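Post-proline cleaving enzyme (Rickettsia typhi, PDB 4HVT) probably hydrolyses short peptides on the carboxyl side of proline, as a serine-type oligopeptidase of the prolyl oligopeptidase family. Local coordinates at residues Thr480-Tyr485 and Val512-Arg517; Glu450-Thr455 and Ile462-Val467; Asn171-Ile176 and Trp221-Ser226. All coordinates share one frame; numbering follows the deposited sequence. Where two conformers were deposited one is given.

Contact 1 of 3, residues Thr480-Tyr485 and Val512-Arg517; sequences TLLEAY and VLANIR
Leu482 and Val512 meet across two parallel strands, their CA atoms 4.5 Å apart, and the branch that does the touching is CD1 of Leu482, 3.6 Å from CG1 of Val512. CG of Leu482 is anti to its backbone N (chi1 167°) and chi2 of 58° places CD1, which also meets CB of Ala514, one methyl lying against two residues of the partner. On the same strand Thr480 turns its methyl, not its hydroxyl, to the contact: CG2 of Thr480 lies 3.9 Å from CG2 of Val512, while OG1 bonds back to the carbonyl of Asn478. Two residues beyond Leu482, CB of Ala484 sits 3.8 Å from CD1 of Ile516. The same CB of Ala484 is closer still to Ala514 O, at 3.4 Å.

Three backbone bonds set this register. Val512 N gives to Leu481 O, Glu483 N to Val512 O, and Ala514 N to Glu483 O at 3.0 Å, the last nearly straight with an N-H...O angle of 168°. Next along, a water bridges the two chains, accepting from Tyr485 N and donating to Ala514 O at 2.8 Å. The chain of 512-517 bends here in an inverse gamma turn centred on Asn515.

The two strands and helix 498-505 form a beta-alpha-beta unit in the central sheet of the alpha/beta-hydrolase domain. Leu482 and Ile516 pack on helix 536-551, with Phe542 and Ser546 against the leucine, whereas Glu483, on the other face, makes a salt bridge with Lys563. Strand 560-565 pairs with 480-483 on the side away from 510-514, strand 461-469 flanks 510-514, and the Tyr485 side chain touches the probable nucleophile elbow and catalytic triad.

Contact 2 of 3, residues Glu450-Thr455 and Ile462-Val467; sequences EQKEAT and IPYFLV
Glu450 and Leu466, Lys452 and Tyr464, and Ala454 and Ile462 form three antiparallel hydrogen-bonded pairs, each closed by two N-H...O=C bonds of 2.8 to 2.9 Å. One of the six is turned: Tyr464 N approaches Lys452 O from 44° out of the carbonyl plane. In the non-hydrogen-bonded pair Glu453-Pro463 the CA of Glu453 lies 3.2 Å from Ile462 O, a CA-H...O contact.

Lys452 lies across the tyrosine. Its CB stands over one ring face of Tyr464, 3.8 Å from the centroid and 18° off the normal, a CH-pi contact. CG of Tyr464 lies between the backbone N and the carbonyl carbon (chi1 65°). The ring itself rests against Lys452 and Ala454, with Ala454 N at its edge, in plane. Farther along the lysine, CE comes to 3.2 Å from Tyr464 OH, and CD rests on CD2 of Leu466. The hydroxyl donates to a water that also bonds Glu453 O. On the other face of the sheet, Gln451 runs beside Phe465, pointing the same way. CD of Gln451 lies 3.6 Å from CE1 of Phe465, and the Gln451 amide is hydrogen-bonded to Asn369 O and Asn396 ND2.

The hairpin thus lays the Lys452 chain, and the Gln451 chain with its amide, against aromatic rings. The Lys452 ammonium keeps a weak salt bridge with Glu450, NZ to OE2 3.5 Å, which may partly balance its charge.

Contact 3 of 3, residues Asn171-Ile176 and Trp221-Ser226; sequences NGFEPI and WKRGES. With EDO (1,2-ethanediol), chain B.
Phe173 presents its ring edge to the six-membered ring of Trp221 in a T-shaped (edge-to-face) pair within the beta-propeller domain, where the loop after strand 167-168 meets the end of strand 217-222. The planes stand at 72° and the centroids 5.4 Å apart; CD1 of Phe173 lies above the indole face, toward its rim, 3.7 Å from CE3 of Trp221. The two side chains lie alongside one another and point opposite ways. CG of Trp221 is anti to its backbone N (chi1 -167°), and chi2 then sets the turn of the indole. Its far rim meets the loop backbone, CH2 of Trp221 being 3.2 Å from Glu174 O near the ring plane.

Arg223 crosses Phe173 at about a right angle, with ring and guanidinium planes 64° apart. CE2 of the phenylalanine lies over one guanidinium face, 3.6 Å from NH2 of Arg223. Salt bridges to Glu160 and Asp196, together with a bond to Lys195 O, hold the guanidinium; Glu160 also accepts from Phe173 N and so ties both partners to strand 155-162.

A 1,2-ethanediol, probably from the crystallisation liquor, occupies the angle between the rings. C1 of the ethanediol is over a Phe173 face and its C2 over the indole. Beside it the type II turn Lys222-Glu225 offers Gly224 N to O1 of the ethanediol, while Glu225 O accepts from the ethanediol O2 at 2.8 Å and from Trp221 NE1 at 2.9 Å.

In the fold
Contact 3 comes first along the chain, closing a loop of 44 residues between 171-176 and 221-226 and joining two neighbouring antiparallel sheets of the propeller. Contact 2 follows as a hairpin with six residues between its segments, at the outermost strand of the mixed sheet. Contact 1 then closes a beta-alpha-beta crossover 26 residues long. The three run in series, none nested or crossed. Contacts 1 and 2 nevertheless share a sheet: strand 461-469 lies antiparallel beside 510-514, with Leu513 O 2.8 Å from Phe465 N, a probable hydrogen bond. Contact 3 lies across the chain's centre, centre to centre about 47 Å from contact 1.

Contact 1 of 3, residues Thr480-Tyr485 and Val512-Arg517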
loop_
_atom_site.group_PDB
_atom_site.type_symbol
_atom_site.label_atom_id
_atom_site.label_comp_id
_atom_site.label_asym_id
_atom_site.label_seq_id
_atom_site.Cartn_x
_atom_site.Cartn_y
_atom_site.Cartn_z
ATOM N N THR A 480 16.029 -15.864 12.078
ATOM C CA THR A 480 14.605 -15.598 12.084
ATOM C C THR A 480 14.419 -14.151 11.704
ATOM O O THR A 480 15.157 -13.291 12.198
ATOM C CB THR A 480 14.001 -15.884 13.474
ATOM O OG1 THR A 480 14.176 -17.272 13.773
ATOM C CG2 THR A 480 12.524 -15.496 13.582
ATOM N N LEU A 481 13.482 -13.910 10.798
ATOM C CA LEU A 481 13.126 -12.567 10.388
ATOM C C LEU A 481 11.656 -12.307 10.759
ATOM O O LEU A 481 10.711 -12.979 10.264
ATOM C CB LEU A 481 13.421 -12.401 8.906
ATOM C CG LEU A 481 13.603 -11.082 8.168
ATOM C CD1 LEU A 481 14.315 -10.021 9.027
ATOM C CD2 LEU A 481 14.412 -11.554 6.935
ATOM N N LEU A 482 11.477 -11.341 11.652
ATOM C CA LEU A 482 10.178 -10.982 12.187
ATOM C C LEU A 482 9.804 -9.610 11.615
ATOM O O LEU A 482 10.590 -8.659 11.720
ATOM C CB LEU A 482 10.264 -10.904 13.709
ATOM C CG LEU A 482 9.132 -10.257 14.516
ATOM C CD1 LEU A 482 7.754 -10.914 14.310
ATOM C CD2 LEU A 482 9.533 -10.243 15.982
ATOM N N GLU A 483 8.613 -9.531 11.044
ATOM C CA GLU A 483 8.090 -8.290 10.441
ATOM C C GLU A 483 6.745 -7.925 11.048
ATOM O O GLU A 483 5.993 -8.800 11.526
ATOM C CB GLU A 483 7.943 -8.511 8.941
ATOM C CG GLU A 483 9.275 -8.829 8.261
ATOM C CD GLU A 483 9.181 -8.779 6.742
ATOM O OE1 GLU A 483 8.739 -7.748 6.195
ATOM O OE2 GLU A 483 9.562 -9.765 6.103
ATOM N N ALA A 484 6.454 -6.604 11.063
ATOM C CA ALA A 484 5.158 -6.096 11.410
ATOM C C ALA A 484 5.089 -4.673 10.896
ATOM O O ALA A 484 6.069 -4.155 10.383
ATOM C CB ALA A 484 4.879 -6.128 12.900
ATOM N N TYR A 485 3.903 -4.112 10.954
ATOM C CA TYR A 485 3.606 -2.764 10.471
ATOM C C TYR A 485 2.965 -2.037 11.653
ATOM O O TYR A 485 3.620 -1.196 12.292
ATOM C CB TYR A 485 2.697 -2.760 9.231
ATOM C CG TYR A 485 2.465 -1.351 8.646
ATOM C CD1 TYR A 485 3.492 -0.658 7.988
ATOM C CD2 TYR A 485 1.247 -0.745 8.783
ATOM C CE1 TYR A 485 3.304 0.607 7.456
ATOM C CE2 TYR A 485 1.023 0.507 8.241
ATOM C CZ TYR A 485 2.044 1.162 7.566
ATOM O OH TYR A 485 1.703 2.426 7.086
ATOM N N VAL A 512 8.493 -14.681 10.301
ATOM C CA VAL A 512 7.412 -14.418 11.210
ATOM C C VAL A 512 6.762 -13.095 10.898
ATOM O O VAL A 512 7.451 -12.130 10.621
ATOM C CB VAL A 512 7.856 -14.407 12.688
ATOM C CG1 VAL A 512 6.685 -14.293 13.644
ATOM C CG2 VAL A 512 8.623 -15.675 13.001
ATOM N N LEU A 513 5.431 -13.107 10.923
ATOM C CA LEU A 513 4.633 -11.891 10.739
ATOM C C LEU A 513 3.729 -11.731 11.939
ATOM O O LEU A 513 2.913 -12.611 12.206
ATOM C CB LEU A 513 3.730 -12.036 9.490
ATOM C CG LEU A 513 2.800 -10.871 9.129
ATOM C CD1 LEU A 513 3.627 -9.736 8.633
ATOM C CD2 LEU A 513 1.852 -11.370 8.040
ATOM N N ALA A 514 3.822 -10.586 12.597
ATOM C CA ALA A 514 3.046 -10.281 13.804
ATOM C C ALA A 514 1.925 -9.249 13.570
ATOM O O ALA A 514 2.164 -8.146 13.133
ATOM C CB ALA A 514 3.964 -9.817 14.916
ATOM N N ASN A 515 0.700 -9.637 13.881
ATOM C CA ASN A 515 -0.464 -8.806 13.659
ATOM C C ASN A 515 -0.752 -7.923 14.860
ATOM O O ASN A 515 -1.781 -7.988 15.568
ATOM C CB ASN A 515 -1.642 -9.727 13.289
ATOM C CG ASN A 515 -1.344 -10.516 12.034
ATOM O OD1 ASN A 515 -1.059 -11.699 12.106
ATOM N ND2 ASN A 515 -1.409 -9.858 10.875
ATOM N N ILE A 516 0.187 -7.049 15.091
ATOM C CA ILE A 516 0.137 -6.198 16.262
ATOM C C ILE A 516 -0.930 -5.097 16.216
ATOM O O ILE A 516 -1.431 -4.702 15.147
ATOM C CB ILE A 516 1.519 -5.536 16.516
ATOM C CG1 ILE A 516 1.852 -4.436 15.472
ATOM C CG2 ILE A 516 2.586 -6.645 16.650
ATOM C CD1 ILE A 516 3.288 -3.877 15.575
ATOM N N ARG A 517 -1.321 -4.639 17.391
ATOM C CA ARG A 517 -2.315 -3.541 17.447
ATOM C C ARG A 517 -1.788 -2.278 16.762
ATOM O O ARG A 517 -0.592 -2.139 16.564
ATOM C CB ARG A 517 -2.799 -3.314 18.868
ATOM C CG ARG A 517 -3.791 -4.386 19.303
ATOM C CD ARG A 517 -4.147 -4.323 20.762
ATOM N NE ARG A 517 -3.035 -4.750 21.636
ATOM C CZ ARG A 517 -3.116 -4.853 22.962
ATOM N NH1 ARG A 517 -4.258 -4.571 23.588
ATOM N NH2 ARG A 517 -2.060 -5.220 23.658
HETATM O O HOH W 1 1.657 -5.916 11.592
#

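Contact 2 of 3, residues Glu450-Thr455 and Ile462-Val467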
loop_
_atom_site.group_PDB
_atom_site.type_symbol
_atom_site.label_atom_id
_atom_site.label_comp_id
_atom_site.label_asym_id
_atom_site.label_seq_id
_atom_site.Cartn_x
_atom_site.Cartn_y
_atom_site.Cartn_z
ATOM N N GLU A 450 2.267 -22.022 10.511
ATOM C CA GLU A 450 1.482 -22.085 11.729
ATOM C C GLU A 450 0.913 -20.715 12.080
ATOM O O GLU A 450 1.642 -19.715 12.092
ATOM C CB GLU A 450 2.316 -22.554 12.903
ATOM C CG GLU A 450 2.581 -24.019 13.024
ATOM C CD GLU A 450 3.308 -24.279 14.329
ATOM O OE1 GLU A 450 4.500 -24.626 14.276
ATOM O OE2 GLU A 450 2.697 -24.028 15.403
ATOM N N GLN A 451 -0.353 -20.695 12.458
ATOM C CA GLN A 451 -0.957 -19.477 13.028
ATOM C C GLN A 451 -0.999 -19.618 14.518
ATOM O O GLN A 451 -1.543 -20.587 15.046
ATOM C CB GLN A 451 -2.352 -19.242 12.450
ATOM C CG GLN A 451 -3.000 -18.023 13.033
ATOM C CD GLN A 451 -4.300 -17.666 12.362
ATOM O OE1 GLN A 451 -4.704 -18.285 11.345
ATOM N NE2 GLN A 451 -4.986 -16.681 12.944
ATOM N N LYS A 452 -0.295 -18.738 15.201
ATOM C CA LYS A 452 -0.112 -18.794 16.603
ATOM C C LYS A 452 -0.559 -17.480 17.262
ATOM O O LYS A 452 -0.980 -16.547 16.578
ATOM C CB LYS A 452 1.386 -19.086 16.859
ATOM C CG LYS A 452 1.851 -20.467 16.389
ATOM C CD LYS A 452 3.352 -20.643 16.504
ATOM C CE LYS A 452 3.790 -20.911 17.936
ATOM N NZ LYS A 452 3.812 -22.366 18.227
ATOM N N GLU A 453 -0.558 -17.453 18.588
ATOM C CA GLU A 453 -0.826 -16.227 19.368
ATOM C C GLU A 453 0.131 -16.008 20.503
ATOM O O GLU A 453 0.524 -16.911 21.185
ATOM C CB GLU A 453 -2.223 -16.232 19.944
ATOM C CG GLU A 453 -3.312 -16.345 18.873
ATOM C CD GLU A 453 -4.710 -16.243 19.456
ATOM O OE1 GLU A 453 -4.884 -16.681 20.631
ATOM O OE2 GLU A 453 -5.616 -15.709 18.739
ATOM N N ALA A 454 0.515 -14.764 20.701
ATOM C CA ALA A 454 1.293 -14.385 21.871
ATOM C C ALA A 454 0.342 -13.698 22.858
ATOM O O ALA A 454 -0.712 -13.244 22.473
ATOM C CB ALA A 454 2.399 -13.451 21.440
ATOM N N THR A 455 0.752 -13.616 24.122
ATOM C CA THR A 455 0.058 -12.842 25.146
ATOM C C THR A 455 0.779 -11.549 25.432
ATOM O O THR A 455 1.932 -11.503 25.889
ATOM C CB THR A 455 -0.226 -13.706 26.386
ATOM O OG1 THR A 455 -0.945 -14.870 25.936
ATOM C CG2 THR A 455 -1.095 -12.983 27.331
ATOM N N ILE A 462 -2.268 -11.736 20.532
ATOM C CA ILE A 462 -1.753 -11.114 19.341
ATOM C C ILE A 462 -1.438 -12.239 18.378
ATOM O O ILE A 462 -0.597 -13.070 18.668
ATOM C CB ILE A 462 -0.416 -10.343 19.651
ATOM C CG1 ILE A 462 -0.607 -9.356 20.821
ATOM C CG2 ILE A 462 0.125 -9.632 18.420
ATOM C CD1 ILE A 462 -1.740 -8.359 20.705
ATOM N N PRO A 463 -2.098 -12.250 17.219
ATOM C CA PRO A 463 -1.800 -13.276 16.238
ATOM C C PRO A 463 -0.421 -13.097 15.656
ATOM O O PRO A 463 0.065 -11.970 15.498
ATOM C CB PRO A 463 -2.804 -13.019 15.113
ATOM C CG PRO A 463 -3.851 -12.157 15.689
ATOM C CD PRO A 463 -3.161 -11.349 16.768
ATOM N N TYR A 464 0.195 -14.209 15.309
ATOM C CA TYR A 464 1.329 -14.183 14.439
ATOM C C TYR A 464 1.397 -15.456 13.584
ATOM O O TYR A 464 0.862 -16.507 13.955
ATOM C CB TYR A 464 2.652 -13.962 15.190
ATOM C CG TYR A 464 3.128 -15.030 16.155
ATOM C CD1 TYR A 464 2.687 -15.050 17.491
ATOM C CD2 TYR A 464 4.053 -15.957 15.772
ATOM C CE1 TYR A 464 3.156 -15.987 18.419
ATOM C CE2 TYR A 464 4.531 -16.884 16.684
ATOM C CZ TYR A 464 4.099 -16.896 18.011
ATOM O OH TYR A 464 4.599 -17.909 18.856
ATOM N N PHE A 465 2.033 -15.300 12.437
ATOM C CA PHE A 465 2.241 -16.324 11.430
ATOM C C PHE A 465 3.706 -16.735 11.367
ATOM O O PHE A 465 4.626 -15.895 11.200
ATOM C CB PHE A 465 1.712 -15.865 10.094
ATOM C CG PHE A 465 0.231 -15.718 10.094
ATOM C CD1 PHE A 465 -0.589 -16.783 9.786
ATOM C CD2 PHE A 465 -0.348 -14.526 10.468
ATOM C CE1 PHE A 465 -1.988 -16.649 9.820
ATOM C CE2 PHE A 465 -1.699 -14.376 10.554
ATOM C CZ PHE A 465 -2.556 -15.423 10.175
ATOM N N LEU A 466 3.914 -18.034 11.548
ATOM C CA LEU A 466 5.223 -18.599 11.629
ATOM C C LEU A 466 5.408 -19.564 10.436
ATOM O O LEU A 466 4.572 -20.463 10.241
ATOM C CB LEU A 466 5.312 -19.384 12.926
ATOM C CG LEU A 466 6.547 -20.236 13.113
ATOM C CD1 LEU A 466 7.853 -19.455 13.220
ATOM C CD2 LEU A 466 6.356 -21.113 14.360
ATOM N N VAL A 467 6.467 -19.374 9.640
ATOM C CA VAL A 467 6.768 -20.227 8.481
ATOM C C VAL A 467 8.211 -20.734 8.612
ATOM O O VAL A 467 9.147 -19.959 8.888
ATOM C CB VAL A 467 6.646 -19.467 7.149
ATOM C CG1 VAL A 467 7.118 -20.310 5.956
ATOM C CG2 VAL A 467 5.204 -19.080 6.935
HETATM O O HOH W 2 3.002 -18.498 20.960
#

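Contact 3 of 3, residues Asn171-Ile176 and Trp221-Ser226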
loop_
_atom_site.group_PDB
_atom_site.type_symbol
_atom_site.label_atom_id
_atom_site.label_comp_id
_atom_site.label_asym_id
_atom_site.label_seq_id
_atom_site.Cartn_x
_atom_site.Cartn_y
_atom_site.Cartn_z
ATOM N N ASN A 171 -1.993 16.244 -28.782
ATOM C CA ASN A 171 -2.757 17.356 -28.150
ATOM C C ASN A 171 -3.930 16.877 -27.272
ATOM O O ASN A 171 -4.874 17.638 -27.013
ATOM C CB ASN A 171 -3.259 18.396 -29.183
ATOM C CG ASN A 171 -2.153 18.891 -30.077
ATOM O OD1 ASN A 171 -1.091 19.262 -29.593
ATOM N ND2 ASN A 171 -2.353 18.816 -31.378
ATOM N N GLY A 172 -3.863 15.622 -26.810
ATOM C CA GLY A 172 -4.872 15.083 -25.910
ATOM C C GLY A 172 -4.714 15.579 -24.499
ATOM O O GLY A 172 -3.825 16.390 -24.218
ATOM N N PHE A 173 -5.549 15.084 -23.589
ATOM C CA PHE A 173 -5.435 15.438 -22.171
ATOM C C PHE A 173 -4.076 15.072 -21.561
ATOM O O PHE A 173 -3.705 13.885 -21.518
ATOM C CB PHE A 173 -6.563 14.816 -21.359
ATOM C CG PHE A 173 -7.908 15.442 -21.612
ATOM C CD1 PHE A 173 -8.202 16.717 -21.121
ATOM C CD2 PHE A 173 -8.907 14.731 -22.261
ATOM C CE1 PHE A 173 -9.414 17.253 -21.347
ATOM C CE2 PHE A 173 -10.176 15.294 -22.485
ATOM C CZ PHE A 173 -10.415 16.535 -21.999
ATOM N N GLU A 174 -3.383 16.094 -21.067
ATOM C CA GLU A 174 -2.037 15.976 -20.457
ATOM C C GLU A 174 -1.859 17.326 -19.777
ATOM O O GLU A 174 -2.104 18.351 -20.443
ATOM C CB GLU A 174 -1.014 15.805 -21.550
ATOM C CG GLU A 174 0.406 15.791 -21.026
ATOM C CD GLU A 174 1.453 15.819 -22.123
ATOM O OE1 GLU A 174 1.146 16.234 -23.257
ATOM O OE2 GLU A 174 2.617 15.445 -21.817
ATOM N N PRO A 175 -1.469 17.344 -18.494
ATOM C CA PRO A 175 -1.508 18.608 -17.789
ATOM C C PRO A 175 -0.290 19.491 -18.060
ATOM O O PRO A 175 0.593 19.569 -17.245
ATOM C CB PRO A 175 -1.588 18.189 -16.334
ATOM C CG PRO A 175 -0.829 16.907 -16.278
ATOM C CD PRO A 175 -1.162 16.235 -17.589
ATOM N N ILE A 176 -0.321 20.189 -19.168
ATOM C CA ILE A 176 0.742 21.075 -19.598
ATOM C C ILE A 176 0.217 22.487 -19.799
ATOM O O ILE A 176 -0.924 22.694 -20.236
ATOM C CB ILE A 176 1.430 20.586 -20.887
ATOM C CG1 ILE A 176 0.465 20.412 -22.058
ATOM C CG2 ILE A 176 2.061 19.229 -20.635
ATOM C CD1 ILE A 176 1.152 20.342 -23.418
ATOM N N TRP A 221 -12.036 20.111 -17.052
ATOM C CA TRP A 221 -11.252 20.503 -18.220
ATOM C C TRP A 221 -11.836 19.872 -19.468
ATOM O O TRP A 221 -12.050 18.626 -19.520
ATOM C CB TRP A 221 -9.795 20.101 -18.019
ATOM C CG TRP A 221 -8.816 20.695 -18.995
ATOM C CD1 TRP A 221 -8.956 21.845 -19.728
ATOM C CD2 TRP A 221 -7.491 20.214 -19.250
ATOM N NE1 TRP A 221 -7.847 22.045 -20.494
ATOM C CE2 TRP A 221 -6.928 21.053 -20.218
ATOM C CE3 TRP A 221 -6.753 19.134 -18.780
ATOM C CZ2 TRP A 221 -5.617 20.887 -20.693
ATOM C CZ3 TRP A 221 -5.466 18.925 -19.306
ATOM C CH2 TRP A 221 -4.930 19.808 -20.255
ATOM N N LYS A 222 -12.087 20.716 -20.465
ATOM C CA LYS A 222 -12.704 20.390 -21.742
ATOM C C LYS A 222 -11.671 20.222 -22.827
ATOM O O LYS A 222 -10.672 20.964 -22.919
ATOM C CB LYS A 222 -13.692 21.512 -22.166
ATOM C CG LYS A 222 -14.868 21.739 -21.233
ATOM C CD LYS A 222 -15.601 23.058 -21.574
ATOM C CE LYS A 222 -16.227 23.089 -22.940
ATOM N NZ LYS A 222 -17.268 22.042 -22.937
ATOM N N ARG A 223 -11.918 19.238 -23.660
ATOM C CA ARG A 223 -11.088 18.962 -24.809
ATOM C C ARG A 223 -10.976 20.182 -25.692
ATOM O O ARG A 223 -11.964 20.911 -25.916
ATOM C CB ARG A 223 -11.594 17.736 -25.603
ATOM C CG ARG A 223 -10.660 17.310 -26.699
ATOM C CD ARG A 223 -11.117 16.044 -27.435
ATOM N NE ARG A 223 -11.323 14.888 -26.581
ATOM C CZ ARG A 223 -10.358 14.130 -26.078
ATOM N NH1 ARG A 223 -9.080 14.379 -26.356
ATOM N NH2 ARG A 223 -10.678 13.124 -25.302
ATOM N N GLY A 224 -9.747 20.441 -26.129
ATOM C CA GLY A 224 -9.414 21.488 -27.053
ATOM C C GLY A 224 -9.024 22.794 -26.412
ATOM O O GLY A 224 -8.545 23.675 -27.118
ATOM N N GLU A 225 -9.310 22.949 -25.111
ATOM C CA GLU A 225 -9.020 24.191 -24.374
ATOM C C GLU A 225 -7.703 24.118 -23.627
ATOM O O GLU A 225 -7.345 23.089 -23.107
ATOM C CB GLU A 225 -10.102 24.482 -23.359
ATOM C CG GLU A 225 -11.469 24.671 -24.001
ATOM C CD GLU A 225 -12.555 25.141 -23.033
ATOM O OE1 GLU A 225 -12.293 25.358 -21.790
ATOM O OE2 GLU A 225 -13.695 25.257 -23.570
ATOM N N SER A 226 -6.992 25.247 -23.570
ATOM C CA SER A 226 -5.782 25.340 -22.761
ATOM C C SER A 226 -6.113 25.052 -21.304
ATOM O O SER A 226 -7.205 25.355 -20.839
ATOM C CB SER A 226 -5.177 26.751 -22.871
ATOM O OG SER A 226 -3.977 26.824 -22.124
HETATM C C1 EDO B . -7.043 18.244 -24.372
HETATM O O1 EDO B . -7.608 18.512 -25.674
HETATM C C2 EDO B . -7.396 19.411 -23.447
HETATM O O2 EDO B . -6.654 20.540 -23.933
HETATM O O HOH W 3 -7.811 16.542 -28.025
#